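Local coordinates for protein exoribonuclease II, mitochondrial (Candida glabrata, PDB 6F3H) that degrades RNA from its 3' end in mitochondria, acting as the magnesium-binding nuclease component of the mtEXO degradosome, at residues 146-151 with 215-220; 645-650 with 670-675; 769-774 with 780-785. The protein carries 1 engineered substitution. All coordinates share one frame; numbering follows the deposited sequence.

Contact 1: 146-151 with 215-220; sequences PIVLKK and LLATYW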
loop_
_atom_site.group_PDB
_atom_site.type_symbol
_atom_site.label_atom_id
_atom_site.label_comp_id
_atom_site.label_asym_id
_atom_site.label_seq_id
_atom_site.Cartn_x
_atom_site.Cartn_y
_atom_site.Cartn_z
ATOM N N PRO A 146 -22.339 -9.727 -22.220
ATOM C CA PRO A 146 -21.842 -9.812 -23.603
ATOM C C PRO A 146 -21.659 -8.444 -24.220
ATOM O O PRO A 146 -20.785 -8.267 -25.078
ATOM C CB PRO A 146 -22.910 -10.629 -24.329
ATOM C CG PRO A 146 -23.718 -11.248 -23.287
ATOM C CD PRO A 146 -23.618 -10.443 -22.054
ATOM N N ILE A 147 -22.463 -7.467 -23.803
ATOM C CA ILE A 147 -22.296 -6.104 -24.291
ATOM C C ILE A 147 -21.070 -5.462 -23.666
ATOM O O ILE A 147 -20.327 -4.728 -24.324
ATOM C CB ILE A 147 -23.548 -5.266 -24.001
ATOM C CG1 ILE A 147 -24.823 -5.953 -24.514
ATOM C CG2 ILE A 147 -23.366 -3.904 -24.586
ATOM C CD1 ILE A 147 -25.586 -6.743 -23.472
ATOM N N VAL A 148 -20.854 -5.715 -22.377
ATOM C CA VAL A 148 -19.709 -5.153 -21.679
ATOM C C VAL A 148 -18.393 -5.658 -22.266
ATOM O O VAL A 148 -17.436 -4.888 -22.421
ATOM C CB VAL A 148 -19.819 -5.508 -20.186
ATOM C CG1 VAL A 148 -18.514 -5.219 -19.459
ATOM C CG2 VAL A 148 -20.989 -4.805 -19.544
ATOM N N LEU A 149 -18.321 -6.949 -22.600
ATOM C CA LEU A 149 -17.103 -7.492 -23.186
ATOM C C LEU A 149 -16.765 -6.767 -24.465
ATOM O O LEU A 149 -15.594 -6.486 -24.749
ATOM C CB LEU A 149 -17.259 -8.979 -23.457
ATOM C CG LEU A 149 -17.292 -9.897 -22.243
ATOM C CD1 LEU A 149 -17.692 -11.297 -22.689
ATOM C CD2 LEU A 149 -15.936 -9.920 -21.559
ATOM N N LYS A 150 -17.792 -6.420 -25.227
ATOM C CA LYS A 150 -17.571 -5.670 -26.443
ATOM C C LYS A 150 -17.041 -4.279 -26.123
ATOM O O LYS A 150 -16.079 -3.820 -26.744
ATOM C CB LYS A 150 -18.865 -5.621 -27.253
ATOM N N LYS A 151 -17.593 -3.610 -25.117
ATOM C CA LYS A 151 -17.052 -2.296 -24.782
ATOM C C LYS A 151 -15.612 -2.411 -24.302
ATOM O O LYS A 151 -14.738 -1.668 -24.759
ATOM C CB LYS A 151 -17.920 -1.631 -23.716
ATOM C CG LYS A 151 -19.409 -1.543 -24.076
ATOM C CD LYS A 151 -20.261 -1.017 -22.920
ATOM C CE LYS A 151 -21.662 -0.611 -23.376
ATOM N NZ LYS A 151 -22.584 -0.256 -22.246
ATOM N N LEU A 215 -21.130 -2.469 -12.476
ATOM C CA LEU A 215 -19.902 -2.712 -11.739
ATOM C C LEU A 215 -19.549 -4.182 -11.783
ATOM O O LEU A 215 -18.447 -4.571 -12.195
ATOM C CB LEU A 215 -20.068 -2.261 -10.292
ATOM C CG LEU A 215 -19.052 -2.908 -9.365
ATOM C CD1 LEU A 215 -17.690 -2.307 -9.592
ATOM C CD2 LEU A 215 -19.486 -2.744 -7.952
ATOM N N LEU A 216 -20.493 -5.013 -11.371
ATOM C CA LEU A 216 -20.265 -6.445 -11.325
ATOM C C LEU A 216 -19.887 -6.979 -12.695
ATOM O O LEU A 216 -18.876 -7.667 -12.847
ATOM C CB LEU A 216 -21.516 -7.108 -10.788
ATOM C CG LEU A 216 -21.361 -8.536 -10.362
ATOM C CD1 LEU A 216 -20.001 -8.720 -9.751
ATOM C CD2 LEU A 216 -22.418 -8.760 -9.330
ATOM N N ALA A 217 -20.666 -6.633 -13.714
ATOM C CA ALA A 217 -20.377 -7.111 -15.065
ATOM C C ALA A 217 -18.995 -6.671 -15.535
ATOM O O ALA A 217 -18.291 -7.437 -16.194
ATOM C CB ALA A 217 -21.447 -6.616 -16.041
ATOM N N THR A 218 -18.587 -5.444 -15.210
ATOM C CA THR A 218 -17.285 -4.987 -15.661
ATOM C C THR A 218 -16.183 -5.800 -15.021
ATOM O O THR A 218 -15.226 -6.200 -15.691
ATOM C CB THR A 218 -17.092 -3.510 -15.316
ATOM O OG1 THR A 218 -18.269 -2.772 -15.624
ATOM C CG2 THR A 218 -15.975 -2.938 -16.098
ATOM N N TYR A 219 -16.325 -6.083 -13.729
ATOM C CA TYR A 219 -15.370 -6.931 -13.044
ATOM C C TYR A 219 -15.235 -8.260 -13.759
ATOM O O TYR A 219 -14.146 -8.678 -14.168
ATOM C CB TYR A 219 -15.851 -7.168 -11.620
ATOM C CG TYR A 219 -14.968 -8.143 -10.927
ATOM C CD1 TYR A 219 -13.665 -7.800 -10.660
ATOM C CD2 TYR A 219 -15.400 -9.421 -10.581
ATOM C CE1 TYR A 219 -12.809 -8.667 -10.041
ATOM C CE2 TYR A 219 -14.532 -10.322 -9.947
ATOM C CZ TYR A 219 -13.229 -9.928 -9.682
ATOM O OH TYR A 219 -12.320 -10.758 -9.054
ATOM N N TRP A 220 -16.360 -8.922 -13.936
ATOM C CA TRP A 220 -16.409 -10.171 -14.671
ATOM C C TRP A 220 -15.813 -10.035 -16.062
ATOM O O TRP A 220 -15.083 -10.919 -16.521
ATOM C CB TRP A 220 -17.857 -10.620 -14.761
ATOM C CG TRP A 220 -18.354 -11.208 -13.500
ATOM C CD1 TRP A 220 -17.596 -11.720 -12.491
ATOM C CD2 TRP A 220 -19.723 -11.433 -13.132
ATOM N NE1 TRP A 220 -18.407 -12.219 -11.497
ATOM C CE2 TRP A 220 -19.717 -12.056 -11.866
ATOM C CE3 TRP A 220 -20.953 -11.165 -13.746
ATOM C CZ2 TRP A 220 -20.891 -12.408 -11.198
ATOM C CZ3 TRP A 220 -22.125 -11.520 -13.083
ATOM C CH2 TRP A 220 -22.083 -12.136 -11.821
#
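V148 meets A217 and T218 where helix 123-159 passes helix 212-226, and the meeting is of van der Waals kind, without hydrogen bonds. The two methyls of the valine divide the work. CG2 lies 4.0 Å from CB of A217, methyl against methyl. CG1, anti to the backbone N (chi1 167°), reaches instead to the backbone of the other helix, with CA of T218 and the carbonyl O of A217 each 4.0 Å from it. The small alanine thus lets a branched side chain approach the helix surface, and the CA atoms of V148 and T218 are 6.5 Å apart.

The one polar side chain at the contact, T218, is satisfied within its own helix: OG1 turns back to hydrogen-bond to O of T214, one turn earlier. I177, on helix 170-178, touches both V148 and T218 and so joins the two helices as a third partner. Behind the contact, helix 212-226 packs on strands 39-42 and 81-85, with L216 and Y219 on L41 and L215 and Y219 on L83.

With only 128 Å² buried and no polar pairing between the segments, the association rests on van der Waals fit and exclusion of water.

Contact 2: 645-650 with 670-675; sequences KAQFEL and SSQLSS. With nucleotides of chain C.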
loop_
_atom_site.group_PDB
_atom_site.type_symbol
_atom_site.label_atom_id
_atom_site.label_comp_id
_atom_site.label_asym_id
_atom_site.label_seq_id
_atom_site.Cartn_x
_atom_site.Cartn_y
_atom_site.Cartn_z
ATOM N N LYS A 645 -16.785 -7.754 20.443
ATOM C CA LYS A 645 -16.498 -6.363 20.782
ATOM C C LYS A 645 -16.007 -6.250 22.217
ATOM O O LYS A 645 -15.322 -5.280 22.566
ATOM C CB LYS A 645 -17.724 -5.473 20.565
ATOM N N ALA A 646 -16.389 -7.207 23.071
ATOM C CA ALA A 646 -15.903 -7.241 24.448
ATOM C C ALA A 646 -14.485 -7.796 24.536
ATOM O O ALA A 646 -13.687 -7.326 25.356
ATOM C CB ALA A 646 -16.876 -8.043 25.315
ATOM N N GLN A 647 -14.155 -8.799 23.714
ATOM C CA GLN A 647 -12.782 -9.272 23.686
ATOM C C GLN A 647 -11.858 -8.155 23.248
ATOM O O GLN A 647 -10.746 -8.008 23.767
ATOM C CB GLN A 647 -12.646 -10.440 22.716
ATOM C CG GLN A 647 -12.884 -11.822 23.256
ATOM C CD GLN A 647 -13.394 -12.762 22.145
ATOM O OE1 GLN A 647 -13.346 -12.400 20.965
ATOM N NE2 GLN A 647 -13.740 -14.000 22.504
ATOM N N PHE A 648 -12.333 -7.337 22.322
ATOM C CA PHE A 648 -11.566 -6.199 21.850
ATOM C C PHE A 648 -11.497 -5.099 22.896
ATOM O O PHE A 648 -10.412 -4.609 23.229
ATOM C CB PHE A 648 -12.233 -5.678 20.581
ATOM C CG PHE A 648 -11.503 -4.591 19.904
ATOM C CD1 PHE A 648 -10.326 -4.845 19.235
ATOM C CD2 PHE A 648 -11.985 -3.300 19.933
ATOM C CE1 PHE A 648 -9.648 -3.830 18.598
ATOM C CE2 PHE A 648 -11.308 -2.280 19.299
ATOM C CZ PHE A 648 -10.140 -2.547 18.631
ATOM N N GLU A 649 -12.652 -4.733 23.460
ATOM C CA GLU A 649 -12.693 -3.660 24.445
ATOM C C GLU A 649 -11.902 -4.028 25.681
ATOM O O GLU A 649 -11.304 -3.154 26.319
ATOM C CB GLU A 649 -14.130 -3.297 24.826
ATOM C CG GLU A 649 -14.582 -1.891 24.369
ATOM C CD GLU A 649 -13.646 -0.712 24.773
ATOM O OE1 GLU A 649 -12.701 -0.867 25.587
ATOM O OE2 GLU A 649 -13.870 0.406 24.256
ATOM N N LEU A 650 -11.863 -5.313 26.023
ATOM C CA LEU A 650 -11.096 -5.693 27.195
ATOM C C LEU A 650 -9.629 -5.366 26.998
ATOM O O LEU A 650 -8.930 -5.023 27.951
ATOM C CB LEU A 650 -11.287 -7.181 27.473
ATOM C CG LEU A 650 -10.454 -7.828 28.576
ATOM C CD1 LEU A 650 -11.197 -9.063 29.065
ATOM C CD2 LEU A 650 -9.065 -8.232 28.107
ATOM N N SER A 670 -5.798 -9.324 16.196
ATOM C CA SER A 670 -5.575 -8.996 14.785
ATOM C C SER A 670 -6.743 -9.408 13.921
ATOM O O SER A 670 -6.991 -8.777 12.888
ATOM C CB SER A 670 -4.309 -9.673 14.264
ATOM N N SER A 671 -7.511 -10.394 14.367
ATOM C CA SER A 671 -8.679 -10.839 13.631
ATOM C C SER A 671 -9.828 -9.839 13.713
ATOM O O SER A 671 -10.887 -10.101 13.123
ATOM C CB SER A 671 -9.119 -12.200 14.174
ATOM N N GLN A 672 -9.637 -8.716 14.431
ATOM C CA GLN A 672 -10.650 -7.673 14.598
ATOM C C GLN A 672 -10.175 -6.280 14.183
ATOM O O GLN A 672 -10.788 -5.286 14.582
ATOM C CB GLN A 672 -11.143 -7.632 16.046
ATOM C CG GLN A 672 -11.024 -8.963 16.764
ATOM C CD GLN A 672 -11.760 -8.972 18.076
ATOM O OE1 GLN A 672 -12.503 -8.044 18.378
ATOM N NE2 GLN A 672 -11.574 -10.030 18.860
ATOM N N LEU A 673 -9.124 -6.171 13.381
ATOM C CA LEU A 673 -8.646 -4.861 12.977
ATOM C C LEU A 673 -8.842 -4.600 11.498
ATOM O O LEU A 673 -8.815 -5.517 10.684
ATOM C CB LEU A 673 -7.173 -4.688 13.270
ATOM C CG LEU A 673 -6.817 -4.950 14.707
ATOM C CD1 LEU A 673 -5.306 -5.089 14.768
ATOM C CD2 LEU A 673 -7.344 -3.788 15.526
ATOM N N SER A 674 -9.009 -3.326 11.172
ATOM C CA SER A 674 -9.108 -2.791 9.824
ATOM C C SER A 674 -7.730 -2.283 9.367
ATOM O O SER A 674 -6.700 -2.573 9.992
ATOM C CB SER A 674 -10.175 -1.684 9.835
ATOM O OG SER A 674 -10.271 -0.984 8.607
ATOM N N SER A 675 -7.710 -1.479 8.305
ATOM C CA SER A 675 -6.514 -0.780 7.879
ATOM C C SER A 675 -6.900 0.660 7.599
ATOM O O SER A 675 -8.083 1.005 7.501
ATOM C CB SER A 675 -5.862 -1.426 6.647
ATOM O OG SER A 675 -6.329 -0.866 5.427
ATOM P P A C 1 -5.014 -6.587 6.316
ATOM O OP1 A C 1 -4.524 -5.980 5.059
ATOM O OP2 A C 1 -6.137 -5.953 7.065
ATOM O "O5'" A C 1 -3.709 -6.628 7.219
ATOM C "C5'" A C 1 -3.110 -5.421 7.649
ATOM C "C4'" A C 1 -3.784 -4.899 8.893
ATOM O "O4'" A C 1 -3.654 -5.878 9.959
ATOM C "C3'" A C 1 -3.170 -3.635 9.462
ATOM O "O3'" A C 1 -3.670 -2.464 8.883
ATOM C "C2'" A C 1 -3.438 -3.753 10.950
ATOM O "O2'" A C 1 -4.792 -3.428 11.232
ATOM C "C1'" A C 1 -3.249 -5.248 11.150
ATOM N N9 A C 1 -1.832 -5.604 11.336
ATOM C C8 A C 1 -0.714 -5.001 10.805
ATOM N N7 A C 1 0.403 -5.586 11.132
ATOM C C5 A C 1 -0.012 -6.651 11.917
ATOM C C6 A C 1 0.702 -7.657 12.575
ATOM N N6 A C 1 2.035 -7.738 12.535
ATOM N N1 A C 1 -0.005 -8.574 13.275
ATOM C C2 A C 1 -1.339 -8.481 13.309
ATOM N N3 A C 1 -2.127 -7.581 12.730
ATOM C C4 A C 1 -1.386 -6.686 12.044
ATOM P P G C 2 -2.626 -1.298 8.667
ATOM O OP1 G C 2 -3.118 -0.350 7.614
ATOM O OP2 G C 2 -1.330 -2.038 8.638
ATOM O "O5'" G C 2 -2.594 -0.573 10.073
ATOM C "C5'" G C 2 -3.782 -0.054 10.634
ATOM C "C4'" G C 2 -3.498 0.770 11.857
ATOM O "O4'" G C 2 -3.078 -0.076 12.948
ATOM C "C3'" G C 2 -2.385 1.782 11.729
ATOM O "O3'" G C 2 -2.828 2.943 11.067
ATOM C "C2'" G C 2 -1.985 2.010 13.177
ATOM O "O2'" G C 2 -2.884 2.887 13.828
ATOM C "C1'" G C 2 -2.169 0.617 13.762
ATOM N N9 G C 2 -0.933 -0.129 13.687
ATOM C C8 G C 2 -0.722 -1.104 12.751
ATOM N N7 G C 2 0.454 -1.621 12.875
ATOM C C5 G C 2 1.009 -0.927 13.942
ATOM C C6 G C 2 2.274 -1.075 14.514
ATOM O O6 G C 2 3.125 -1.882 14.131
ATOM N N1 G C 2 2.478 -0.189 15.592
ATOM C C2 G C 2 1.567 0.745 16.077
ATOM N N2 G C 2 1.979 1.499 17.139
ATOM N N3 G C 2 0.349 0.886 15.524
ATOM C C4 G C 2 0.167 0.019 14.479
#
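F648 and L673 cross at about a right angle, with the leucine methyl CD2 at the edge of the ring and near its plane, 3.8 Å from CE1. The ring gets there because CG is anti to the backbone N (chi1 -175°), which carries the phenyl away from helix 642-657 toward the loop. Q672 comes from the loop in the opposite sense: its extended side chain slides past F648, and its amide, its plane 32° from that of the ring, lies obliquely beside CB and the near end of the phenyl. Q647, one residue back on the helix, crosses Q672 at about a right angle, their amide planes 59° apart.

The loop's other side faces RNA. While CD2 of L673 meets the phenylalanine, CD1 lies 4.2 Å from C1' of A1 of chain C, and CB of S670 lies near the adenine C2. O2' of this nucleotide donates a hydrogen bond to O of S674, although its modelled length is doubtful.

A type I turn, S670 to L673, continues from helix 663-670 into an RNB-domain loop lying along the ribose and adenine of bound RNA, consistent with recognition of the 2'-hydroxyl.

Contact 3: 769-774 with 780-785; sequences IVTSVP and NCLFPE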
loop_
_atom_site.group_PDB
_atom_site.type_symbol
_atom_site.label_atom_id
_atom_site.label_comp_id
_atom_site.label_asym_id
_atom_site.label_seq_id
_atom_site.Cartn_x
_atom_site.Cartn_y
_atom_site.Cartn_z
ATOM N N ILE A 769 3.270 -19.379 15.971
ATOM C CA ILE A 769 2.015 -18.957 16.583
ATOM C C ILE A 769 0.882 -19.101 15.578
ATOM O O ILE A 769 0.968 -18.579 14.464
ATOM C CB ILE A 769 2.079 -17.510 17.097
ATOM C CG1 ILE A 769 3.185 -17.365 18.136
ATOM C CG2 ILE A 769 0.723 -17.081 17.652
ATOM C CD1 ILE A 769 3.139 -16.024 18.889
ATOM N N VAL A 770 -0.201 -19.740 16.001
ATOM C CA VAL A 770 -1.338 -20.022 15.133
ATOM C C VAL A 770 -2.126 -18.749 14.896
ATOM O O VAL A 770 -2.385 -17.976 15.825
ATOM C CB VAL A 770 -2.236 -21.086 15.772
ATOM C CG1 VAL A 770 -3.385 -21.419 14.840
ATOM C CG2 VAL A 770 -1.417 -22.298 16.156
ATOM N N THR A 771 -2.511 -18.526 13.639
ATOM C CA THR A 771 -3.166 -17.289 13.248
ATOM C C THR A 771 -4.466 -17.477 12.484
ATOM O O THR A 771 -5.020 -16.481 12.003
ATOM C CB THR A 771 -2.227 -16.427 12.395
ATOM O OG1 THR A 771 -2.044 -17.029 11.104
ATOM C CG2 THR A 771 -0.885 -16.283 13.097
ATOM N N SER A 772 -4.952 -18.707 12.319
ATOM C CA SER A 772 -6.194 -18.916 11.589
ATOM C C SER A 772 -6.895 -20.154 12.112
ATOM O O SER A 772 -6.300 -20.991 12.800
ATOM C CB SER A 772 -5.965 -19.073 10.083
ATOM O OG SER A 772 -5.505 -20.378 9.772
ATOM N N VAL A 773 -8.176 -20.253 11.765
ATOM C CA VAL A 773 -8.985 -21.448 12.001
ATOM C C VAL A 773 -8.599 -22.517 10.986
ATOM O O VAL A 773 -8.171 -22.186 9.866
ATOM C CB VAL A 773 -10.487 -21.134 11.910
ATOM C CG1 VAL A 773 -10.855 -20.060 12.890
ATOM C CG2 VAL A 773 -10.845 -20.683 10.508
ATOM N N PRO A 774 -8.713 -23.801 11.322
ATOM C CA PRO A 774 -8.371 -24.835 10.337
ATOM C C PRO A 774 -9.341 -24.793 9.162
ATOM O O PRO A 774 -10.563 -24.840 9.331
ATOM C CB PRO A 774 -8.486 -26.147 11.128
ATOM C CG PRO A 774 -8.397 -25.748 12.581
ATOM C CD PRO A 774 -8.982 -24.363 12.660
ATOM N N ASN A 780 -3.130 -21.318 9.419
ATOM C CA ASN A 780 -2.086 -20.363 9.124
ATOM C C ASN A 780 -1.286 -20.067 10.381
ATOM O O ASN A 780 -1.800 -20.126 11.502
ATOM C CB ASN A 780 -2.688 -19.085 8.563
ATOM C CG ASN A 780 -3.175 -19.258 7.173
ATOM O OD1 ASN A 780 -2.789 -20.190 6.490
ATOM N ND2 ASN A 780 -4.034 -18.357 6.733
ATOM N N CYS A 781 -0.018 -19.723 10.188
ATOM C CA CYS A 781 0.849 -19.440 11.319
ATOM C C CYS A 781 1.883 -18.388 10.924
ATOM O O CYS A 781 2.006 -18.010 9.753
ATOM C CB CYS A 781 1.524 -20.709 11.820
ATOM S SG CYS A 781 2.467 -21.525 10.550
ATOM N N LEU A 782 2.635 -17.916 11.924
ATOM C CA LEU A 782 3.724 -16.984 11.679
ATOM C C LEU A 782 4.891 -17.290 12.599
ATOM O O LEU A 782 4.757 -17.990 13.607
ATOM C CB LEU A 782 3.273 -15.536 11.879
ATOM C CG LEU A 782 2.522 -15.202 13.171
ATOM C CD1 LEU A 782 3.379 -15.211 14.440
ATOM C CD2 LEU A 782 1.829 -13.873 13.013
ATOM N N PHE A 783 6.042 -16.730 12.242
ATOM C CA PHE A 783 7.190 -16.833 13.127
ATOM C C PHE A 783 7.274 -15.629 14.033
ATOM O O PHE A 783 7.248 -14.492 13.550
ATOM C CB PHE A 783 8.495 -16.938 12.369
ATOM C CG PHE A 783 8.718 -18.252 11.777
ATOM C CD1 PHE A 783 7.688 -19.175 11.721
ATOM C CD2 PHE A 783 9.970 -18.607 11.333
ATOM C CE1 PHE A 783 7.881 -20.415 11.178
ATOM C CE2 PHE A 783 10.182 -19.849 10.798
ATOM C CZ PHE A 783 9.130 -20.758 10.720
ATOM N N PRO A 784 7.384 -15.836 15.331
ATOM C CA PRO A 784 7.649 -14.696 16.195
ATOM C C PRO A 784 8.960 -14.037 15.831
ATOM O O PRO A 784 9.061 -12.803 15.826
ATOM C CB PRO A 784 7.676 -15.332 17.583
ATOM C CG PRO A 784 6.916 -16.610 17.416
ATOM C CD PRO A 784 7.299 -17.092 16.079
ATOM N N GLU A 785 9.971 -14.833 15.489
ATOM C CA GLU A 785 11.258 -14.228 15.202
ATOM C C GLU A 785 11.230 -13.415 13.912
ATOM O O GLU A 785 12.027 -12.482 13.772
ATOM C CB GLU A 785 12.335 -15.320 15.147
#
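N780 is held through both its backbone polar atoms: its O accepts from T771 N at 2.8 Å, and its N donates to the hydroxyl OG of S772 at 2.6 Å, both nearly straight. The serine's chi1 of 79° sets OG between its own backbone N and carbonyl carbon, turned to the neighbouring strand; the same hydroxyl donates to O of V773, from above the carbonyl plane. A side chain thus takes over the pairing just past the end of strand 765-770. Further along, I769 and L782 form an antiparallel hydrogen-bonded pair, I769 N to L782 O and L782 N to I769 O, each 3.1 Å.

These strands make a beta hairpin in a five-stranded sheet whose first and last strands also pair, consistent with the OB-fold S1 domain at the C-terminal end of RNase II family enzymes. V770 and C781, a non-hydrogen-bonded pair with CA atoms 4.4 Å apart, point to the face opposite I769 and L782.

On the face of I769 and L782, L782 CD1 packs 3.7 Å from I769 CB, while its CG and CD2 meet the methyl CG2 of T771. I769 CG1 lies 3.9 Å from CG of P784, and T667 of helix 663-670 touches both I769 and T771.

In the fold
The three contacts follow one another along the chain, each closing before the next opens. Contact 1 joins helices 123-159 and 212-226, and its centre is about 38 Å from that of contact 2 and about 39 Å from that of contact 3. Contacts 2 and 3 are closer, with centres about 17 Å and nearest atoms about 6 Å apart, on the same side of the chain's centre. Helix 663-670 links them: it runs into the RNA-contacting loop of contact 2 and also packs against the hairpin of contact 3, so that RNB domain and C-terminal beta domain meet near the RNA. The nearest atoms of contact 3 are about 6 Å from the RNA, and those of contact 1 about 17 Å.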